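PDB 6OZU: eukaryotic translation initiation factor 4 gamma 5 from Trypanosoma cruzi, which probably acts as a scaffold in translation initiation, its all-helical MIF4G domain serving, as in related eIF4G proteins, as a platform for partner proteins. Local coordinates for residues A[25-30]-A[67-72]. Residues are numbered along the deposited sequence; the frame is centred on the assembly and turned at random.
Sequences KMKEEL and VKLVVS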
ATOM      1  N   LYS A  25       0.298  13.021  20.419  1.00 86.06           N
ATOM      2  CA  LYS A  25       0.144  12.364  21.724  1.00 87.12           C
ATOM      3  C   LYS A  25       0.235  10.846  21.533  1.00 87.26           C
ATOM      4  O   LYS A  25       0.755  10.147  22.399  1.00 88.63           O
ATOM      5  CB  LYS A  25      -1.197  12.751  22.395  1.00 91.79           C
ATOM      6  CG  LYS A  25      -1.302  12.285  23.850  1.00112.93           C
ATOM      7  CD  LYS A  25      -2.618  12.653  24.527  1.00130.56           C
ATOM      8  CE  LYS A  25      -2.604  12.225  25.982  1.00144.53           C
ATOM      9  NZ  LYS A  25      -3.794  12.712  26.733  1.00153.79           N
ATOM     10  N   MET A  26      -0.257  10.351  20.389  1.00 79.64           N
ATOM     11  CA  MET A  26      -0.258   8.932  20.034  1.00 77.32           C
ATOM     12  C   MET A  26       1.141   8.439  19.653  1.00 79.40           C
ATOM     13  O   MET A  26       1.530   7.325  20.029  1.00 77.75           O
ATOM     14  CB  MET A  26      -1.323   8.632  18.957  1.00 77.40           C
ATOM     15  CG  MET A  26      -2.761   8.811  19.460  1.00 82.03           C
ATOM     16  SD  MET A  26      -3.123   7.955  21.023  1.00 88.63           S
ATOM     17  CE  MET A  26      -3.150   9.344  22.183  1.00 88.64           C
ATOM     18  N   LYS A  27       1.907   9.302  18.950  1.00 75.01           N
ATOM     19  CA  LYS A  27       3.296   9.071  18.570  1.00 72.80           C
ATOM     20  C   LYS A  27       4.143   8.965  19.837  1.00 80.27           C
ATOM     21  O   LYS A  27       4.993   8.069  19.919  1.00 80.62           O
ATOM     22  CB  LYS A  27       3.812  10.217  17.693  1.00 72.74           C
ATOM     23  CG  LYS A  27       3.375  10.126  16.240  1.00 71.52           C
ATOM     24  CD  LYS A  27       3.898  11.301  15.453  1.00 72.16           C
ATOM     25  CE  LYS A  27       3.619  11.146  13.995  1.00 75.50           C
ATOM     26  NZ  LYS A  27       3.644  12.462  13.308  1.00 86.61           N
ATOM     27  N   GLU A  28       3.907   9.860  20.834  1.00 78.69           N
ATOM     28  CA  GLU A  28       4.691   9.808  22.068  1.00 81.02           C
ATOM     29  C   GLU A  28       4.250   8.641  22.969  1.00 84.54           C
ATOM     30  O   GLU A  28       5.106   8.087  23.660  1.00 85.15           O
ATOM     31  CB  GLU A  28       4.767  11.158  22.814  1.00 85.19           C
ATOM     32  CG  GLU A  28       3.461  11.738  23.330  1.00101.85           C
ATOM     33  CD  GLU A  28       3.494  13.226  23.635  1.00131.25           C
ATOM     34  OE1 GLU A  28       2.951  13.628  24.692  1.00126.14           O
ATOM     35  OE2 GLU A  28       4.055  13.992  22.816  1.00126.94           O
ATOM     36  N   GLU A  29       2.950   8.226  22.916  1.00 79.34           N
ATOM     37  CA  GLU A  29       2.457   7.052  23.656  1.00 79.01           C
ATOM     38  C   GLU A  29       3.109   5.752  23.135  1.00 79.43           C
ATOM     39  O   GLU A  29       3.399   4.854  23.923  1.00 78.30           O
ATOM     40  CB  GLU A  29       0.932   6.943  23.581  1.00 80.24           C
ATOM     41  CG  GLU A  29       0.212   7.714  24.669  1.00 95.19           C
ATOM     42  CD  GLU A  29      -1.190   7.229  24.986  1.00120.97           C
ATOM     43  OE1 GLU A  29      -2.081   8.087  25.181  1.00119.73           O
ATOM     44  OE2 GLU A  29      -1.397   5.995  25.056  1.00116.92           O
ATOM     45  N   LEU A  30       3.342   5.672  21.806  1.00 74.64           N
ATOM     46  CA  LEU A  30       3.966   4.534  21.139  1.00 73.38           C
ATOM     47  C   LEU A  30       5.453   4.460  21.475  1.00 80.07           C
ATOM     48  O   LEU A  30       5.928   3.375  21.818  1.00 81.01           O
ATOM     49  CB  LEU A  30       3.724   4.589  19.622  1.00 70.66           C
ATOM     50  CG  LEU A  30       4.219   3.409  18.767  1.00 73.51           C
ATOM     51  CD1 LEU A  30       3.415   2.141  19.029  1.00 74.29           C
ATOM     52  CD2 LEU A  30       4.118   3.744  17.305  1.00 72.00           C
ATOM     53  N   VAL A  67      -0.205   4.291   9.515  1.00 58.53           N
ATOM     54  CA  VAL A  67       0.997   4.335   8.696  1.00 56.40           C
ATOM     55  C   VAL A  67       1.960   5.420   9.240  1.00 61.33           C
ATOM     56  O   VAL A  67       3.163   5.170   9.306  1.00 62.94           O
ATOM     57  CB  VAL A  67       0.600   4.464   7.196  1.00 58.26           C
ATOM     58  CG1 VAL A  67       1.762   4.876   6.332  1.00 57.76           C
ATOM     59  CG2 VAL A  67       0.016   3.158   6.671  1.00 57.12           C
ATOM     60  N   LYS A  68       1.427   6.565   9.733  1.00 57.22           N
ATOM     61  CA  LYS A  68       2.228   7.639  10.346  1.00 57.18           C
ATOM     62  C   LYS A  68       2.827   7.239  11.711  1.00 61.97           C
ATOM     63  O   LYS A  68       3.842   7.812  12.123  1.00 63.29           O
ATOM     64  CB  LYS A  68       1.424   8.937  10.460  1.00 59.53           C
ATOM     65  CG  LYS A  68       1.387   9.729   9.163  1.00 63.91           C
ATOM     66  CD  LYS A  68       0.503  10.963   9.274  1.00 69.88           C
ATOM     67  CE  LYS A  68       0.245  11.586   7.935  1.00 65.72           C
ATOM     68  NZ  LYS A  68      -0.557  10.703   7.062  1.00 71.59           N
ATOM     69  N   LEU A  69       2.197   6.257  12.398  1.00 57.64           N
ATOM     70  CA  LEU A  69       2.648   5.725  13.687  1.00 58.59           C
ATOM     71  C   LEU A  69       3.831   4.795  13.452  1.00 63.41           C
ATOM     72  O   LEU A  69       4.756   4.778  14.257  1.00 64.50           O
ATOM     73  CB  LEU A  69       1.515   4.987  14.431  1.00 58.94           C
ATOM     74  CG  LEU A  69       0.432   5.851  15.098  1.00 64.89           C
ATOM     75  CD1 LEU A  69      -0.732   4.999  15.563  1.00 65.56           C
ATOM     76  CD2 LEU A  69       0.989   6.667  16.271  1.00 69.31           C
ATOM     77  N   VAL A  70       3.811   4.049  12.325  1.00 58.90           N
ATOM     78  CA  VAL A  70       4.864   3.123  11.901  1.00 58.11           C
ATOM     79  C   VAL A  70       6.118   3.929  11.503  1.00 60.95           C
ATOM     80  O   VAL A  70       7.226   3.535  11.867  1.00 61.22           O
ATOM     81  CB  VAL A  70       4.378   2.139  10.796  1.00 60.31           C
ATOM     82  CG1 VAL A  70       5.515   1.227  10.322  1.00 59.72           C
ATOM     83  CG2 VAL A  70       3.198   1.301  11.290  1.00 60.12           C
ATOM     84  N   VAL A  71       5.931   5.083  10.814  1.00 56.06           N
ATOM     85  CA  VAL A  71       7.024   5.997  10.426  1.00 55.24           C
ATOM     86  C   VAL A  71       7.690   6.524  11.708  1.00 62.45           C
ATOM     87  O   VAL A  71       8.920   6.537  11.805  1.00 64.21           O
ATOM     88  CB  VAL A  71       6.543   7.168   9.514  1.00 56.18           C
ATOM     89  CG1 VAL A  71       7.680   8.155   9.224  1.00 55.71           C
ATOM     90  CG2 VAL A  71       5.954   6.644   8.217  1.00 53.86           C
ATOM     91  N   SER A  72       6.854   6.920  12.693  1.00 58.76           N
ATOM     92  CA  SER A  72       7.242   7.443  14.001  1.00 59.66           C
ATOM     93  C   SER A  72       8.111   6.427  14.767  1.00 62.71           C
ATOM     94  O   SER A  72       9.159   6.784  15.324  1.00 61.81           O
ATOM     95  CB  SER A  72       5.992   7.803  14.799  1.00 62.86           C
ATOM     96  OG  SER A  72       6.310   8.262  16.100  1.00 74.18           O
TER
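Leu69 and Ser72 of helix 63-76 pack against Met26, Lys27 and Leu30 of helix 23-31 in the MIF4G domain, a helical fold of HEAT-repeat type. The two short segments cross at -48° with axes 9.7 Å apart; Leu69, Met26 and Leu30 form the apolar part, Lys27 and Ser72 the more open edge. A branched leucine suits this place: Leu69 CD2 reaches the backbone of the facing helix, lying 3.8 Å from Met26 C, and also touches Met26 CB. Its chi1 of -75° places CG on the side nearer helix 23-31, and CD2 continues from there. Leu30 reaches back with one methyl, CD2, which lies 4.1 Å from Leu69 CB and 3.3 Å from Leu69 O. Lys27 offers its methylene chain: CG lies 3.5 Å from Ser72 OG, and CE passes 3.8 Å from Lys68 O. The small serine lets the extended lysine run close by, and no hydrogen bond joins the segments. Farther out, Ile14 and Leu15 of helix 6-17 pack on Leu69, adding a third helix to the apolar cluster, while Arg17 pairs with Glu29 in a salt bridge. Beyond the contact, Lys27 NZ makes a long, weak ion pair with O1 of a sulfate ion, probably from the crystallisation liquor.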